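Local structure of surface-associated protein CshB (6YZG) at residues W10-L13 with L19-G22; S118-V123 with Y208-P213; I127-T130 with R135-P138; I50-V55 with G62-D67. The protein is a cell-wall-anchored streptococcal surface adhesin whose non-repetitive domain 2, the part described here, probably takes part in binding host fibronectin. One frame throughout, in Å; residues are numbered along the deposited sequence.

Interaction 1 (W10-L13 with L19-G22); sequences WKNL and LKVG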
loop_
_atom_site.group_PDB
_atom_site.type_symbol
_atom_site.label_atom_id
_atom_site.label_comp_id
_atom_site.label_asym_id
_atom_site.label_seq_id
_atom_site.Cartn_x
_atom_site.Cartn_y
_atom_site.Cartn_z
ATOM N N TRP A 10 32.132 -0.539 5.097
ATOM C CA TRP A 10 32.024 -1.977 5.320
ATOM C C TRP A 10 33.378 -2.660 5.329
ATOM O O TRP A 10 34.231 -2.320 4.460
ATOM C CB TRP A 10 31.142 -2.632 4.272
ATOM C CG TRP A 10 29.714 -2.167 4.310
ATOM C CD1 TRP A 10 29.115 -1.241 3.505
ATOM C CD2 TRP A 10 28.690 -2.692 5.156
ATOM N NE1 TRP A 10 27.779 -1.139 3.835
ATOM C CE2 TRP A 10 27.480 -2.010 4.824
ATOM C CE3 TRP A 10 28.674 -3.634 6.163
ATOM C CZ2 TRP A 10 26.285 -2.261 5.534
ATOM C CZ3 TRP A 10 27.512 -3.888 6.855
ATOM C CH2 TRP A 10 26.325 -3.216 6.538
ATOM N N LYS A 11 33.537 -3.591 6.221
ATOM C CA LYS A 11 34.713 -4.519 6.216
ATOM C C LYS A 11 34.244 -5.938 6.400
ATOM O O LYS A 11 33.222 -6.197 7.069
ATOM C CB LYS A 11 35.732 -4.215 7.309
ATOM C CG LYS A 11 36.311 -2.847 7.225
ATOM C CD LYS A 11 37.362 -2.784 6.104
ATOM C CE LYS A 11 38.112 -1.462 6.113
ATOM N NZ LYS A 11 37.158 -0.349 5.824
ATOM N N ASN A 12 35.038 -6.887 5.864
ATOM C CA ASN A 12 34.830 -8.309 6.127
ATOM C C ASN A 12 33.470 -8.770 5.595
ATOM O O ASN A 12 32.788 -9.546 6.276
ATOM C CB ASN A 12 34.993 -8.646 7.604
ATOM C CG ASN A 12 35.202 -10.118 7.880
ATOM O OD1 ASN A 12 35.659 -10.823 6.982
ATOM N ND2 ASN A 12 34.801 -10.568 9.043
ATOM N N LEU A 13 33.206 -8.428 4.341
ATOM C CA LEU A 13 32.043 -8.918 3.584
ATOM C C LEU A 13 32.319 -10.306 3.029
ATOM O O LEU A 13 33.474 -10.702 2.910
ATOM C CB LEU A 13 31.712 -7.976 2.443
ATOM C CG LEU A 13 31.243 -6.587 2.848
ATOM C CD1 LEU A 13 31.292 -5.623 1.674
ATOM C CD2 LEU A 13 29.883 -6.550 3.506
ATOM N N LEU A 19 26.687 -9.466 3.834
ATOM C CA LEU A 19 27.045 -9.601 5.251
ATOM C C LEU A 19 27.292 -11.067 5.553
ATOM O O LEU A 19 26.548 -11.962 5.158
ATOM C CB LEU A 19 25.926 -9.042 6.145
ATOM C CG LEU A 19 25.996 -7.527 6.380
ATOM C CD1 LEU A 19 26.121 -6.706 5.132
ATOM C CD2 LEU A 19 24.760 -7.094 7.164
ATOM N N LYS A 20 28.236 -11.260 6.454
ATOM C CA LYS A 20 28.473 -12.549 7.136
ATOM C C LYS A 20 28.684 -12.254 8.633
ATOM O O LYS A 20 28.819 -11.094 8.992
ATOM C CB LYS A 20 29.678 -13.320 6.583
ATOM C CG LYS A 20 31.020 -12.614 6.619
ATOM C CD LYS A 20 31.985 -13.353 5.729
ATOM C CE LYS A 20 33.400 -13.097 6.095
ATOM N NZ LYS A 20 34.175 -14.317 5.746
ATOM N N VAL A 21 28.688 -13.285 9.461
ATOM C CA VAL A 21 29.017 -13.092 10.869
ATOM C C VAL A 21 30.436 -12.526 10.971
ATOM O O VAL A 21 31.335 -13.070 10.336
ATOM C CB VAL A 21 28.783 -14.368 11.682
ATOM C CG1 VAL A 21 29.277 -14.230 13.105
ATOM C CG2 VAL A 21 27.302 -14.729 11.657
ATOM N N GLY A 22 30.571 -11.382 11.616
ATOM C CA GLY A 22 31.851 -10.679 11.749
ATOM C C GLY A 22 32.016 -9.554 10.765
ATOM O O GLY A 22 33.027 -8.830 10.835
HETATM O O HOH W 1 34.181 -13.187 10.380
HETATM O O HOH W 2 36.301 -13.524 7.200
#
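Asn12 and Lys20 face each other near the mouth of the loop that links strand 10-11 to strand 24-30, an antiparallel neighbour in the sheet of the non-repetitive domain 2. The direct polar link is Asn12 ND2 to Gly22 O at 3.1 Å, with an N-H...O angle of 159°. The acceptor lies in the amide plane of Asn12, but ND2 sits above the carbonyl plane of Gly22, at a C=O...N angle of only 96°, so the amide rides over the carbonyl. A chi1 of -163°, which swings Asn12 CG to the far side from its own N, directs the amide toward Gly22. The two side chains cross at about a right angle, and Lys20 CE packs 3.3 Å from Asn12 OD1.

Apolar packing lies deeper. The CD1 methyl of Leu19 meets the six-membered ring of Trp10 obliquely, 3.6 Å from CZ3, and it also touches Leu13 CD2, at 4.1 Å. Trp10 NE1 points elsewhere, to the carbonyl of Phe4, while Phe25 meets the indole edge-to-face.

Two waters bridge the polar groups. One accepts from Asn12 ND2 and donates to Val21 O; the other donates to Asn12 OD1 and accepts from Lys20 NZ at 2.7 Å.

Interaction 2 (S118-V123 with Y208-P213); sequences STNWGV and YKYLSP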
loop_
_atom_site.group_PDB
_atom_site.type_symbol
_atom_site.label_atom_id
_atom_site.label_comp_id
_atom_site.label_asym_id
_atom_site.label_seq_id
_atom_site.Cartn_x
_atom_site.Cartn_y
_atom_site.Cartn_z
ATOM N N SER A 118 10.200 -12.821 -1.287
ATOM C CA SER A 118 9.630 -14.076 -0.756
ATOM C C SER A 118 10.586 -14.788 0.186
ATOM O O SER A 118 11.007 -15.923 -0.040
ATOM C CB SER A 118 9.156 -15.011 -1.847
ATOM O OG SER A 118 8.301 -14.285 -2.727
ATOM N N THR A 119 10.910 -14.121 1.303
ATOM C CA THR A 119 11.970 -14.556 2.237
ATOM C C THR A 119 11.547 -14.472 3.687
ATOM O O THR A 119 10.559 -13.866 4.034
ATOM C CB THR A 119 13.263 -13.764 2.025
ATOM O OG1 THR A 119 13.015 -12.424 2.440
ATOM C CG2 THR A 119 13.758 -13.823 0.598
ATOM N N ASN A 120 12.360 -15.086 4.518
ATOM C CA ASN A 120 12.238 -15.095 5.986
ATOM C C ASN A 120 13.676 -15.033 6.484
ATOM O O ASN A 120 14.475 -15.973 6.306
ATOM C CB ASN A 120 11.545 -16.375 6.449
ATOM C CG ASN A 120 11.487 -16.568 7.945
ATOM O OD1 ASN A 120 11.343 -15.633 8.712
ATOM N ND2 ASN A 120 11.465 -17.839 8.371
ATOM N N TRP A 121 14.043 -13.864 7.008
ATOM C CA TRP A 121 15.469 -13.577 7.312
ATOM C C TRP A 121 15.575 -12.704 8.539
ATOM O O TRP A 121 14.595 -12.029 8.927
ATOM C CB TRP A 121 16.203 -12.941 6.116
ATOM C CG TRP A 121 15.730 -11.587 5.732
ATOM C CD1 TRP A 121 14.686 -11.260 4.910
ATOM C CD2 TRP A 121 16.315 -10.309 6.049
ATOM N NE1 TRP A 121 14.620 -9.920 4.665
ATOM C CE2 TRP A 121 15.619 -9.305 5.363
ATOM C CE3 TRP A 121 17.427 -9.943 6.814
ATOM C CZ2 TRP A 121 15.968 -7.952 5.418
ATOM C CZ3 TRP A 121 17.763 -8.599 6.885
ATOM C CH2 TRP A 121 17.048 -7.637 6.201
ATOM N N GLY A 122 16.793 -12.587 9.058
ATOM C CA GLY A 122 17.047 -11.596 10.122
ATOM C C GLY A 122 18.523 -11.355 10.262
ATOM O O GLY A 122 19.369 -12.073 9.689
ATOM N N VAL A 123 18.825 -10.322 10.991
ATOM C CA VAL A 123 20.211 -9.915 11.317
ATOM C C VAL A 123 20.232 -9.388 12.735
ATOM O O VAL A 123 19.309 -8.634 13.119
ATOM C CB VAL A 123 20.740 -8.870 10.326
ATOM C CG1 VAL A 123 19.891 -7.610 10.239
ATOM C CG2 VAL A 123 22.229 -8.628 10.599
ATOM N N TYR A 208 1.388 -16.782 12.988
ATOM C CA TYR A 208 0.569 -16.051 13.975
ATOM C C TYR A 208 1.438 -15.658 15.169
ATOM O O TYR A 208 1.087 -14.653 15.864
ATOM C CB TYR A 208 -0.624 -16.884 14.446
ATOM C CG TYR A 208 -1.525 -17.227 13.312
ATOM C CD1 TYR A 208 -2.182 -16.245 12.592
ATOM C CD2 TYR A 208 -1.735 -18.558 12.978
ATOM C CE1 TYR A 208 -3.048 -16.573 11.544
ATOM C CE2 TYR A 208 -2.527 -18.889 11.895
ATOM C CZ TYR A 208 -3.189 -17.902 11.181
ATOM O OH TYR A 208 -3.986 -18.287 10.122
ATOM N N LYS A 209 2.508 -16.379 15.429
ATOM C CA LYS A 209 3.422 -16.056 16.557
ATOM C C LYS A 209 4.557 -15.134 16.066
ATOM O O LYS A 209 5.429 -14.821 16.883
ATOM C CB LYS A 209 3.905 -17.285 17.318
ATOM C CG LYS A 209 2.748 -18.053 17.962
ATOM C CD LYS A 209 1.867 -17.148 18.819
ATOM C CE LYS A 209 0.654 -17.833 19.440
ATOM N NZ LYS A 209 1.058 -18.854 20.428
ATOM N N TYR A 210 4.567 -14.648 14.835
ATOM C CA TYR A 210 5.355 -13.440 14.443
ATOM C C TYR A 210 4.602 -12.200 14.896
ATOM O O TYR A 210 5.234 -11.157 15.008
ATOM C CB TYR A 210 5.635 -13.420 12.947
ATOM C CG TYR A 210 6.855 -14.180 12.501
ATOM C CD1 TYR A 210 7.124 -15.474 12.917
ATOM C CD2 TYR A 210 7.759 -13.601 11.633
ATOM C CE1 TYR A 210 8.251 -16.134 12.487
ATOM C CE2 TYR A 210 8.882 -14.260 11.172
ATOM C CZ TYR A 210 9.147 -15.527 11.613
ATOM O OH TYR A 210 10.220 -16.256 11.146
ATOM N N LEU A 211 3.280 -12.225 15.017
ATOM C CA LEU A 211 2.494 -11.045 15.350
ATOM C C LEU A 211 2.793 -10.599 16.758
ATOM O O LEU A 211 3.137 -11.413 17.633
ATOM C CB LEU A 211 1.023 -11.384 15.133
ATOM C CG LEU A 211 0.634 -11.790 13.719
ATOM C CD1 LEU A 211 -0.875 -11.979 13.628
ATOM C CD2 LEU A 211 1.200 -10.852 12.699
ATOM N N SER A 212 2.649 -9.305 16.994
ATOM C CA SER A 212 2.869 -8.769 18.354
ATOM C C SER A 212 1.850 -9.333 19.324
ATOM O O SER A 212 0.646 -9.352 19.052
ATOM C CB SER A 212 2.795 -7.272 18.359
ATOM O OG SER A 212 3.141 -6.804 19.664
ATOM N N PRO A 213 2.265 -9.709 20.517
ATOM C CA PRO A 213 1.317 -10.007 21.608
ATOM C C PRO A 213 0.513 -8.783 22.020
ATOM O O PRO A 213 -0.575 -8.898 22.539
ATOM C CB PRO A 213 2.270 -10.373 22.766
ATOM C CG PRO A 213 3.489 -10.870 22.151
ATOM C CD PRO A 213 3.641 -10.052 20.889
#
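Tyr210 reaches Asn120 through its phenol oxygen, and this pair of side chains carries the whole contact between the strand and the loop; the nearest CA atoms, those of the same two residues, are 11.0 Å apart. The hydrogen bond runs from Tyr210 OH to Asn120 OD1 at 2.8 Å. The hydroxyl is tilted 23° from the carbonyl plane at a C=O...O angle of 116°, and OD1 in turn lies at the edge of the ring, near its plane. Amide and ring planes are turned 54° apart. The first torsion of Asn120, trans from N to CG, sends the amide out toward the loop, and its ND2 is held separately by Asn46 OD1, fixing which way the amide faces. Both side chains are buried.

Several side chains pack on the phenol: Phe45 meets the ring edge-to-face, and Trp207 as well as Phe153 and Ile155 of strand 153-158 touch it.

Ala251 of the second subunit packs on both Asn120 and Tyr210, and residues 119-123 pair antiparallel with a strand of that subunit, so the hydrogen bond ties the 208-213 loop to a strand of a beta sheet continued across the dimer interface.

Interaction 3 (I127-T130 with R135-P138); sequences IEAT and RVAP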
loop_
_atom_site.group_PDB
_atom_site.type_symbol
_atom_site.label_atom_id
_atom_site.label_comp_id
_atom_site.label_asym_id
_atom_site.label_seq_id
_atom_site.Cartn_x
_atom_site.Cartn_y
_atom_site.Cartn_z
ATOM N N ILE A 127 26.402 -3.436 18.783
ATOM C CA ILE A 127 26.567 -1.983 18.532
ATOM C C ILE A 127 27.535 -1.413 19.553
ATOM O O ILE A 127 27.386 -1.722 20.702
ATOM C CB ILE A 127 25.226 -1.252 18.695
ATOM C CG1 ILE A 127 24.190 -1.710 17.680
ATOM C CG2 ILE A 127 25.420 0.255 18.661
ATOM C CD1 ILE A 127 22.840 -1.255 18.146
ATOM N N GLU A 128 28.437 -0.572 19.085
ATOM C CA GLU A 128 29.355 0.171 19.970
ATOM C C GLU A 128 29.405 1.613 19.475
ATOM O O GLU A 128 29.497 1.833 18.300
ATOM C CB GLU A 128 30.734 -0.455 19.881
ATOM C CG GLU A 128 31.881 0.365 20.428
ATOM C CD GLU A 128 33.132 -0.342 19.938
ATOM O OE1 GLU A 128 33.264 -1.517 20.278
ATOM O OE2 GLU A 128 33.844 0.215 19.103
ATOM N N ALA A 129 29.245 2.537 20.394
ATOM C CA ALA A 129 29.389 3.959 20.072
ATOM C C ALA A 129 30.504 4.512 20.932
ATOM O O ALA A 129 30.568 4.195 22.124
ATOM C CB ALA A 129 28.126 4.714 20.355
ATOM N N THR A 130 31.369 5.316 20.334
ATOM C CA THR A 130 32.423 6.037 21.099
ATOM C C THR A 130 32.364 7.517 20.798
ATOM O O THR A 130 32.069 7.946 19.693
ATOM C CB THR A 130 33.808 5.488 20.826
ATOM O OG1 THR A 130 34.133 5.730 19.440
ATOM C CG2 THR A 130 33.927 4.021 21.153
ATOM N N ARG A 135 33.681 4.913 25.296
ATOM C CA ARG A 135 32.397 4.248 25.015
ATOM C C ARG A 135 31.262 5.068 25.620
ATOM O O ARG A 135 31.371 5.552 26.721
ATOM C CB ARG A 135 32.426 2.787 25.467
ATOM C CG ARG A 135 31.161 2.027 25.085
ATOM C CD ARG A 135 31.392 0.551 24.862
ATOM N NE ARG A 135 30.090 -0.024 24.587
ATOM C CZ ARG A 135 29.846 -1.229 24.135
ATOM N NH1 ARG A 135 30.845 -2.075 23.943
ATOM N NH2 ARG A 135 28.592 -1.593 23.939
ATOM N N VAL A 136 30.177 5.175 24.881
ATOM C CA VAL A 136 28.977 5.904 25.350
ATOM C C VAL A 136 27.730 5.064 25.018
ATOM O O VAL A 136 27.753 4.278 24.126
ATOM C CB VAL A 136 28.873 7.318 24.737
ATOM C CG1 VAL A 136 29.945 8.283 25.244
ATOM C CG2 VAL A 136 28.832 7.304 23.218
ATOM N N ALA A 137 26.687 5.310 25.779
ATOM C CA ALA A 137 25.383 4.653 25.510
ATOM C C ALA A 137 24.802 5.333 24.284
ATOM O O ALA A 137 24.494 6.513 24.322
ATOM C CB ALA A 137 24.457 4.788 26.689
ATOM N N PRO A 138 24.462 4.574 23.233
ATOM C CA PRO A 138 23.881 5.204 22.056
ATOM C C PRO A 138 22.360 5.350 22.138
ATOM O O PRO A 138 21.711 4.693 22.982
ATOM C CB PRO A 138 24.225 4.156 21.003
ATOM C CG PRO A 138 24.156 2.861 21.701
ATOM C CD PRO A 138 24.696 3.134 23.117
HETATM O O HOH W 3 26.223 0.050 23.425
HETATM O O HOH W 4 28.712 -4.120 21.694
HETATM O O HOH W 5 28.361 1.815 23.036
#
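Ala129 and Val136 are joined by a backbone hydrogen bond from Val136 N to Ala129 O (3.0 Å, N-H...O angle 165°), while Thr130 and Arg135 form an antiparallel non-hydrogen-bonded pair with CA atoms 4.3 Å apart; the end-to-end directions of 127-130 and 135-138 are 122° apart, so the segments splay rather than run strictly antiparallel. Ala129 O also receives a CA-H...O contact from Arg135 at 3.4 Å to its CA.

The Ala129 methyl touches both Val136 CG2, at 3.9 Å, and CB of Pro138, whose CG reaches on to Ile127 CG2. On this side Tyr33 of strand 33-41 packs against Ala129 and Val136. The two segments belong to a beta hairpin, strand 119-131 turning back into strand 134-144, within the antiparallel sheet of the domain. The second subunit reaches it too: Val246 of that chain packs on Ile127 and Ala243 on Pro138.

Arg135, drawn out from a trans chi1 (-175°) as far as NE, runs back along the neighbouring strand. The aliphatic part of Glu128 sits over one face of its guanidinium. Glu128 OE1 is 4.4 Å from Arg135 NH1 and well out of the guanidinium plane, so any attraction is probably a general one between opposite charges. Waters bridge the two segments: one accepts from Ala129 N at 2.9 Å and possibly donates to Val136 O, and another donates to Ile127 O at 2.9 Å and bonds weakly with Arg135 NH2.

Interaction 4 (I50-V55 with G62-D67); sequences IYKKRV and GTYDPD. Unlike the reference sequence in segment 62-67: Asp65 (reference Asn).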
loop_
_atom_site.group_PDB
_atom_site.type_symbol
_atom_site.label_atom_id
_atom_site.label_comp_id
_atom_site.label_asym_id
_atom_site.label_seq_id
_atom_site.Cartn_x
_atom_site.Cartn_y
_atom_site.Cartn_z
ATOM N N ILE A 50 12.732 -15.627 21.737
ATOM C CA ILE A 50 11.442 -14.912 21.758
ATOM C C ILE A 50 10.361 -15.826 21.149
ATOM O O ILE A 50 9.299 -16.041 21.712
ATOM C CB ILE A 50 11.518 -13.552 21.049
ATOM C CG1 ILE A 50 12.560 -12.601 21.672
ATOM C CG2 ILE A 50 10.134 -12.963 20.984
ATOM C CD1 ILE A 50 13.086 -11.649 20.647
ATOM N N TYR A 51 10.643 -16.311 19.945
ATOM C CA TYR A 51 9.688 -17.163 19.217
ATOM C C TYR A 51 9.499 -18.527 19.969
ATOM O O TYR A 51 8.347 -18.940 20.078
ATOM C CB TYR A 51 10.225 -17.380 17.796
ATOM C CG TYR A 51 9.318 -18.224 16.950
ATOM C CD1 TYR A 51 8.251 -17.691 16.226
ATOM C CD2 TYR A 51 9.530 -19.607 16.892
ATOM C CE1 TYR A 51 7.461 -18.462 15.412
ATOM C CE2 TYR A 51 8.732 -20.388 16.081
ATOM C CZ TYR A 51 7.721 -19.818 15.333
ATOM O OH TYR A 51 6.901 -20.652 14.578
ATOM N N LYS A 52 10.598 -19.072 20.447
ATOM C CA LYS A 52 10.549 -20.348 21.263
ATOM C C LYS A 52 9.515 -20.172 22.361
ATOM O O LYS A 52 8.595 -21.033 22.519
ATOM C CB LYS A 52 11.921 -20.670 21.813
ATOM C CG LYS A 52 11.912 -21.913 22.695
ATOM C CD LYS A 52 13.164 -22.097 23.437
ATOM C CE LYS A 52 13.210 -23.492 24.047
ATOM N NZ LYS A 52 14.360 -23.592 24.976
ATOM N N LYS A 53 9.569 -19.061 23.085
ATOM C CA LYS A 53 8.612 -18.851 24.196
ATOM C C LYS A 53 7.178 -18.631 23.710
ATOM O O LYS A 53 6.272 -19.028 24.392
ATOM C CB LYS A 53 9.132 -17.768 25.139
ATOM C CG LYS A 53 10.447 -18.129 25.819
ATOM C CD LYS A 53 11.106 -17.028 26.593
ATOM C CE LYS A 53 12.574 -17.280 26.876
ATOM N NZ LYS A 53 13.200 -16.123 27.561
ATOM N N ARG A 54 6.993 -17.980 22.571
ATOM C CA ARG A 54 5.655 -17.754 22.056
ATOM C C ARG A 54 5.001 -19.078 21.625
ATOM O O ARG A 54 3.782 -19.160 21.738
ATOM C CB ARG A 54 5.642 -16.772 20.879
ATOM C CG ARG A 54 6.104 -15.374 21.295
ATOM C CD ARG A 54 6.061 -14.499 20.090
ATOM N NE ARG A 54 6.402 -13.086 20.378
ATOM C CZ ARG A 54 6.394 -12.140 19.466
ATOM N NH1 ARG A 54 6.152 -12.407 18.194
ATOM N NH2 ARG A 54 6.782 -10.893 19.757
ATOM N N VAL A 55 5.768 -20.044 21.117
ATOM C CA VAL A 55 5.108 -21.302 20.622
ATOM C C VAL A 55 5.134 -22.374 21.725
ATOM O O VAL A 55 4.485 -23.421 21.491
ATOM C CB VAL A 55 5.739 -21.851 19.320
ATOM C CG1 VAL A 55 5.523 -20.923 18.156
ATOM C CG2 VAL A 55 7.196 -22.185 19.469
ATOM N N GLY A 62 6.970 -27.302 17.695
ATOM C CA GLY A 62 8.035 -27.916 16.908
ATOM C C GLY A 62 8.588 -26.998 15.808
ATOM O O GLY A 62 9.599 -27.316 15.185
ATOM N N THR A 63 7.937 -25.852 15.578
ATOM C CA THR A 63 8.393 -24.912 14.507
ATOM C C THR A 63 9.559 -24.056 15.019
ATOM O O THR A 63 10.166 -23.375 14.217
ATOM C CB THR A 63 7.284 -23.997 14.007
ATOM O OG1 THR A 63 6.750 -23.225 15.084
ATOM C CG2 THR A 63 6.125 -24.771 13.374
ATOM N N TYR A 64 9.800 -24.014 16.317
ATOM C CA TYR A 64 11.031 -23.357 16.794
ATOM C C TYR A 64 12.234 -24.088 16.269
ATOM O O TYR A 64 12.354 -25.336 16.511
ATOM C CB TYR A 64 11.055 -23.251 18.308
ATOM C CG TYR A 64 12.415 -22.907 18.871
ATOM C CD1 TYR A 64 13.047 -21.704 18.588
ATOM C CD2 TYR A 64 13.070 -23.795 19.707
ATOM C CE1 TYR A 64 14.287 -21.399 19.119
ATOM C CE2 TYR A 64 14.282 -23.484 20.280
ATOM C CZ TYR A 64 14.876 -22.263 20.016
ATOM O OH TYR A 64 16.106 -21.917 20.509
ATOM N N ASP A 65 13.123 -23.425 15.559
ATOM C CA ASP A 65 14.277 -24.098 14.931
ATOM C C ASP A 65 15.500 -23.239 15.218
ATOM O O ASP A 65 15.772 -22.278 14.463
ATOM C CB ASP A 65 14.046 -24.235 13.425
ATOM C CG ASP A 65 15.197 -24.934 12.741
ATOM O OD1 ASP A 65 16.155 -25.314 13.464
ATOM O OD2 ASP A 65 15.147 -25.061 11.489
ATOM N N PRO A 66 16.299 -23.508 16.278
ATOM C CA PRO A 66 17.451 -22.667 16.576
ATOM C C PRO A 66 18.513 -22.720 15.485
ATOM O O PRO A 66 19.359 -21.843 15.480
ATOM C CB PRO A 66 17.957 -23.184 17.928
ATOM C CG PRO A 66 17.502 -24.616 17.944
ATOM C CD PRO A 66 16.165 -24.631 17.222
ATOM N N ASP A 67 18.456 -23.720 14.611
ATOM C CA ASP A 67 19.417 -23.907 13.482
ATOM C C ASP A 67 18.894 -23.348 12.142
ATOM O O ASP A 67 19.560 -23.493 11.100
ATOM C CB ASP A 67 19.781 -25.387 13.339
ATOM C CG ASP A 67 20.453 -25.928 14.585
ATOM O OD1 ASP A 67 21.258 -25.194 15.168
ATOM O OD2 ASP A 67 20.065 -27.021 15.007
#
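The Tyr64 ring is sandwiched between Lys52 on one face and CD of Pro66 on the opposite one, while CD2 of Tyr51 comes up at its edge. Lys52 CB stands almost over the ring centre, 3.5 Å from the centroid and 9° off the normal, a CH-pi contact. The second ring, that of Tyr51, has Val55 CG1 over one face, 3.7 Å above the plane and displaced toward the rim, and has the backbone N of Tyr64 in plane at its edge.

The contact lays the 62-67 segment, a 3-10 end followed by loop, along helix 49-55 in the non-repetitive domain 2. Lys52, with CG anti to the backbone N (chi1 177°) and an extended chain, runs obliquely across the aromatic face: CG and CD pass over the CD2-CE2 side, CD lying 3.6 Å from Tyr64 CE2, and the ammonium end leads away from the loop. Val55 CG2 adds an apolar contact to Tyr64 CB at 4.2 Å.

Around Pro66, Asp65, which differs from the reference sequence, accepts at OD1 from Asp67 N in an Asx turn.

Helix and loop are also pinned by hydroxyls. Thr63 OG1 is additionally bonded to Thr60 O, and Tyr51 OH to Asp206 N, so each oxygen has a second partner; between them, Tyr51 OH donates to Thr63 OG1 at 2.6 Å.

How the interactions relate
Along the chain, interaction 1 comes first, then interaction 4, and then interaction 2, with interaction 3 nested in the length of chain that interaction 2 closes. Interactions 1, 2 and 3 reach the same antiparallel sheet; 2 and 3 share strand 119-131, using its opposite end portions, and their contact centres are about 28 Å apart. Interaction 1 lies about 20 Å from interaction 3, centre to centre. Interactions 2 and 4 are the close pair, with centres about 11 Å apart: Arg54 of helix 49-55 probably hydrogen-bonds through NH1 to Lys209 O, joining helix and loop, while its NE forms a salt bridge with Asp285 of the second subunit. Interactions 2, 3 and 4 thus border the dimer interface at separate places.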